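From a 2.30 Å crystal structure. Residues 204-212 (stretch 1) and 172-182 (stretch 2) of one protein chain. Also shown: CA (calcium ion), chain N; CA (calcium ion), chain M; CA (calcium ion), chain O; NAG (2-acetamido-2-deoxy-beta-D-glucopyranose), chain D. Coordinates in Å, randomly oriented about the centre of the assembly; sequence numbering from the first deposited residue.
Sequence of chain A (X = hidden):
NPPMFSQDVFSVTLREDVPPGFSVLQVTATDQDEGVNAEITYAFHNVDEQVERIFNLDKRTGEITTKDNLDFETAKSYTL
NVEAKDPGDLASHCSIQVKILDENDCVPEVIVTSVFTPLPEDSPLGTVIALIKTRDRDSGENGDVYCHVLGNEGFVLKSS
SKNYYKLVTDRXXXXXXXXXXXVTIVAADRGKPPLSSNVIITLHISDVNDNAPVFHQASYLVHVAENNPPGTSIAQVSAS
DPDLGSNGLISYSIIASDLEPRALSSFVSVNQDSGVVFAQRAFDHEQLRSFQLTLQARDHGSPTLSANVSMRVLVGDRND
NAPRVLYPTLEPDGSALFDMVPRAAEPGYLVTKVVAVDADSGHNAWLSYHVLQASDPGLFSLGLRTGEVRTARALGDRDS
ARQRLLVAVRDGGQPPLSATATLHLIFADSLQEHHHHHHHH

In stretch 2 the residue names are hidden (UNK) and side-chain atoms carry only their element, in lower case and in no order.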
# COMPACT_ATOMS: atom_id res chain seq x y z
N HIS A 204 8.78 -6.61 -13.08
CA HIS A 204 8.15 -5.44 -12.49
C HIS A 204 6.64 -5.57 -12.66
O HIS A 204 6.15 -5.69 -13.79
CB HIS A 204 8.66 -4.16 -13.15
CG HIS A 204 10.07 -3.82 -12.79
ND1 HIS A 204 10.66 -4.26 -11.63
CD2 HIS A 204 11.00 -3.07 -13.43
CE1 HIS A 204 11.90 -3.81 -11.57
NE2 HIS A 204 12.13 -3.08 -12.65
N ILE A 205 5.92 -5.57 -11.55
CA ILE A 205 4.47 -5.70 -11.57
C ILE A 205 3.87 -4.30 -11.59
O ILE A 205 4.08 -3.51 -10.66
CB ILE A 205 3.95 -6.49 -10.36
CG1 ILE A 205 4.64 -7.86 -10.27
CG2 ILE A 205 2.45 -6.65 -10.43
CD1 ILE A 205 4.32 -8.79 -11.41
N SER A 206 3.14 -3.98 -12.66
CA SER A 206 2.54 -2.66 -12.80
C SER A 206 1.17 -2.60 -12.13
O SER A 206 0.51 -3.62 -11.92
CB SER A 206 2.43 -2.27 -14.28
OG SER A 206 1.64 -3.21 -14.99
N ASP A 207 0.74 -1.39 -11.80
CA ASP A 207 -0.43 -1.18 -10.96
C ASP A 207 -1.72 -1.14 -11.78
O ASP A 207 -1.74 -0.65 -12.92
CB ASP A 207 -0.30 0.11 -10.15
CG ASP A 207 -1.48 0.33 -9.20
OD1 ASP A 207 -1.68 -0.52 -8.30
OD2 ASP A 207 -2.19 1.34 -9.35
N VAL A 208 -2.78 -1.66 -11.19
CA VAL A 208 -4.15 -1.56 -11.68
C VAL A 208 -4.99 -0.96 -10.56
O VAL A 208 -4.68 -1.13 -9.37
CB VAL A 208 -4.69 -2.94 -12.13
CG1 VAL A 208 -6.18 -2.90 -12.42
CG2 VAL A 208 -3.93 -3.43 -13.35
N ASN A 209 -6.03 -0.21 -10.92
CA ASN A 209 -6.91 0.40 -9.93
C ASN A 209 -7.87 -0.67 -9.42
O ASN A 209 -9.03 -0.77 -9.84
CB ASN A 209 -7.66 1.59 -10.51
CG ASN A 209 -8.44 2.36 -9.44
OD1 ASN A 209 -8.09 2.32 -8.27
ND2 ASN A 209 -9.49 3.05 -9.86
N ASP A 210 -7.39 -1.48 -8.48
CA ASP A 210 -8.21 -2.54 -7.89
C ASP A 210 -8.42 -2.34 -6.39
O ASP A 210 -8.82 -3.28 -5.70
CB ASP A 210 -7.59 -3.91 -8.17
CG ASP A 210 -6.13 -4.01 -7.75
OD1 ASP A 210 -5.48 -2.95 -7.58
OD2 ASP A 210 -5.63 -5.15 -7.60
N ASN A 211 -8.18 -1.14 -5.87
CA ASN A 211 -8.37 -0.84 -4.45
C ASN A 211 -9.22 0.41 -4.31
O ASN A 211 -8.84 1.48 -4.81
CB ASN A 211 -7.03 -0.67 -3.73
CG ASN A 211 -6.29 -1.98 -3.55
OD1 ASN A 211 -6.56 -2.73 -2.62
ND2 ASN A 211 -5.36 -2.26 -4.46
N ALA A 212 -10.34 0.28 -3.62
CA ALA A 212 -11.18 1.44 -3.34
C ALA A 212 -10.62 2.21 -2.14
O ALA A 212 -10.07 1.60 -1.22
CB ALA A 212 -12.62 1.00 -3.06
N UNK A 172 -2.63 -15.75 -9.56
CA UNK A 172 -3.02 -14.35 -9.67
C UNK A 172 -1.99 -13.47 -8.97
O UNK A 172 -1.52 -13.78 -7.88
o UNK A 172 -4.47 -14.82 -7.79
c UNK A 172 -4.40 -14.12 -9.04
c UNK A 172 -5.50 -14.62 -9.96
N UNK A 173 -1.66 -12.35 -9.62
CA UNK A 173 -0.66 -11.44 -9.09
C UNK A 173 -1.32 -10.35 -8.26
O UNK A 173 -2.54 -10.16 -8.28
c UNK A 173 0.16 -10.85 -10.24
c UNK A 173 1.27 -11.36 -12.45
c UNK A 173 2.10 -12.44 -10.35
c UNK A 173 0.88 -11.91 -11.08
N UNK A 174 -0.49 -9.61 -7.52
CA UNK A 174 -0.99 -8.52 -6.68
C UNK A 174 0.19 -7.59 -6.39
O UNK A 174 1.05 -7.93 -5.57
c UNK A 174 -1.61 -9.06 -5.40
c UNK A 174 -2.15 -7.95 -4.50
o UNK A 174 -2.27 -6.80 -4.97
o UNK A 174 -2.44 -8.22 -3.32
N UNK A 175 0.20 -6.43 -7.05
CA UNK A 175 1.28 -5.48 -6.85
C UNK A 175 1.35 -5.01 -5.40
O UNK A 175 2.45 -4.81 -4.86
n UNK A 175 1.12 -1.27 -7.25
c UNK A 175 1.11 -4.27 -7.78
c UNK A 175 1.94 -1.95 -8.25
c UNK A 175 2.31 -3.35 -7.80
c UNK A 175 1.62 -0.60 -6.21
n UNK A 175 2.93 -0.53 -6.04
n UNK A 175 0.81 0.00 -5.35
N UNK A 176 0.20 -4.84 -4.76
CA UNK A 176 0.17 -4.36 -3.39
C UNK A 176 0.83 -5.34 -2.42
O UNK A 176 1.25 -4.92 -1.33
c UNK A 176 -1.80 -2.71 -3.49
o UNK A 176 -2.67 -3.71 -5.47
c UNK A 176 -2.10 -2.71 -4.98
c UNK A 176 -1.27 -4.05 -2.97
o UNK A 176 -1.78 -1.71 -5.66
N UNK A 177 0.94 -6.61 -2.78
CA UNK A 177 1.60 -7.61 -1.95
C UNK A 177 3.05 -7.86 -2.37
O UNK A 177 3.95 -7.83 -1.52
c UNK A 177 0.82 -8.93 -1.97
N UNK A 178 3.29 -8.09 -3.65
CA UNK A 178 4.65 -8.29 -4.18
C UNK A 178 4.83 -7.46 -5.44
O UNK A 178 4.28 -7.80 -6.49
c UNK A 178 4.85 -10.60 -3.19
c UNK A 178 4.86 -12.09 -3.43
c UNK A 178 6.30 -9.92 -5.11
c UNK A 178 4.93 -9.77 -4.47
N UNK A 179 5.59 -6.37 -5.38
CA UNK A 179 5.69 -5.48 -6.55
C UNK A 179 6.78 -5.88 -7.54
O UNK A 179 6.74 -5.46 -8.70
c UNK A 179 5.98 -4.11 -5.92
c UNK A 179 6.16 -5.75 -4.17
c UNK A 179 6.72 -4.44 -4.67
N UNK A 180 7.75 -6.69 -7.10
CA UNK A 180 8.90 -7.05 -7.92
C UNK A 180 9.23 -8.52 -7.72
O UNK A 180 9.06 -9.07 -6.63
o UNK A 180 13.38 -5.85 -7.73
c UNK A 180 11.20 -6.16 -8.64
o UNK A 180 12.30 -4.06 -8.42
c UNK A 180 12.38 -5.30 -8.24
c UNK A 180 10.12 -6.17 -7.59
N UNK A 181 9.72 -9.16 -8.79
CA UNK A 181 10.08 -10.57 -8.76
C UNK A 181 11.44 -10.80 -9.38
O UNK A 181 11.76 -10.23 -10.43
c UNK A 181 7.69 -12.55 -7.73
c UNK A 181 7.75 -11.68 -8.82
o UNK A 181 4.14 -12.42 -6.91
c UNK A 181 5.38 -11.33 -8.62
c UNK A 181 6.49 -12.79 -7.09
c UNK A 181 5.34 -12.18 -7.54
c UNK A 181 9.06 -11.43 -9.53
c UNK A 181 6.58 -11.09 -9.25
N UNK A 182 12.25 -11.65 -8.75
CA UNK A 182 13.49 -12.15 -9.33
C UNK A 182 13.31 -13.65 -9.58
O UNK A 182 13.27 -14.44 -8.63
n UNK A 182 15.95 -9.96 -7.63
c UNK A 182 15.28 -10.50 -8.65
o UNK A 182 15.15 -9.92 -9.73
c UNK A 182 14.69 -11.87 -8.42
CA CA N . -3.42 -1.82 -7.46
CA CA M . -3.73 -5.58 -6.34
CA CA O . -7.56 3.01 -6.02
C1 NAG D . 16.56 -8.65 -7.74
C2 NAG D . 16.16 -7.74 -6.58
C3 NAG D . 16.76 -6.36 -6.78
C4 NAG D . 18.27 -6.45 -6.93
C5 NAG D . 18.62 -7.41 -8.08
C6 NAG D . 20.11 -7.64 -8.22
C7 NAG D . 14.07 -8.13 -5.36
C8 NAG D . 12.58 -7.97 -5.37
N2 NAG D . 14.72 -7.67 -6.43
O3 NAG D . 16.41 -5.52 -5.68
O4 NAG D . 18.81 -5.16 -7.18
O5 NAG D . 18.01 -8.69 -7.86
O6 NAG D . 20.64 -8.34 -7.10
O7 NAG D . 14.66 -8.67 -4.42
O HOH W 1 -4.39 -7.86 -6.67
O HOH W 2 -5.18 -5.45 -4.29

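Position 172 carries three side-chain atoms, a carbon bearing one oxygen and one carbon. That branched hydroxyl is Thr 172, and it touches nothing on stretch 1.

Position 173 has four carbons forked at the second, with no heteroatom. This is Leu 173; Leu 173 CD1 lies 4.1 Å from Ile 205 CD1, an apolar contact on the far end of the isoleucine.

Position 174 has two carbons, the second carrying two oxygens and no nitrogen. That is aspartate, and the calcium contact agrees with it: Asp 174 OD1 lies 2.3 Å from the chain M calcium, serving the metal rather than stretch 1.

At position 175 three carbons lead to a nitrogen and then to a carbon with two more nitrogens, a guanidinium, so the residue is Arg 175. Its aliphatic part runs along Ile 205, with Arg 175 CG 3.4 Å from Ile 205 O and Arg 175 CB 3.8 Å from Ile 205 CG2. Beyond it, Arg 175 NE donates a hydrogen bond to Asp 207 OD1 at 3.1 Å, part of a salt bridge, and the aspartate oxygen meets the guanidinium at its edge, near its plane.

Position 176 shows three carbons, the third with two oxygens. Both oxygens approach the chain N calcium, and one also reaches the chain M ion, as suits Glu 176. Glu 176 OE1 binds both ions, at 2.9 Å from the chain N calcium and 2.3 Å from the chain M calcium, while Glu 176 OE2 lies 2.4 Å from the former. Glu 176 OE2 comes within 2.9 Å of Asp 207 OD1, a crowding of acids that the shared calcium makes tolerable. Arg 175 NH2 also donates to Glu 176 OE2 at 3.1 Å.

Position 177 has a single carbon, Ala 177, out of reach of stretch 1.

Position 178 has four carbons, forked at the first, one arm two carbons long: Ile 178. Its CA-to-CB bond points sideways, but Ile 178 O sits 3.8 Å from Ile 205 CG1.

Position 179 has three carbons closing a ring onto the backbone nitrogen, hence Pro 179. Its CA-to-CB bond points away; its carbonyl does the work, as Ile 205 N donates to Pro 179 O at 3.0 Å.

Position 180 repeats the three-carbon, two-oxygen pattern. One oxygen accepts from the sugar, in keeping with Glu 180. Glu 180 OE1 accepts from NAG N2 at 2.6 Å. Glu 180 OE2 lies 3.2 Å from His 204 CE1 at the ring edge, across an antiparallel, non-hydrogen-bonded pair.

Position 181 has one carbon and a six-carbon ring bearing oxygen, Tyr 181. Tyr 181 CD2 is 3.9 Å from Ile 205 CD1.

Position 182 has two carbons, then one oxygen and one nitrogen; the nitrogen is bonded to the sugar's C1, so this is Asn 182.

The contact joins two schemes: a buried isoleucine packed among aliphatic and aromatic carbons and anchored by its backbone, and beside it a cluster of acids gathered by calcium, with Asp 210 bridging both ions and one arginine adding positive charge.

Stretch 2, residues 172-182: TLDREAIPEYN
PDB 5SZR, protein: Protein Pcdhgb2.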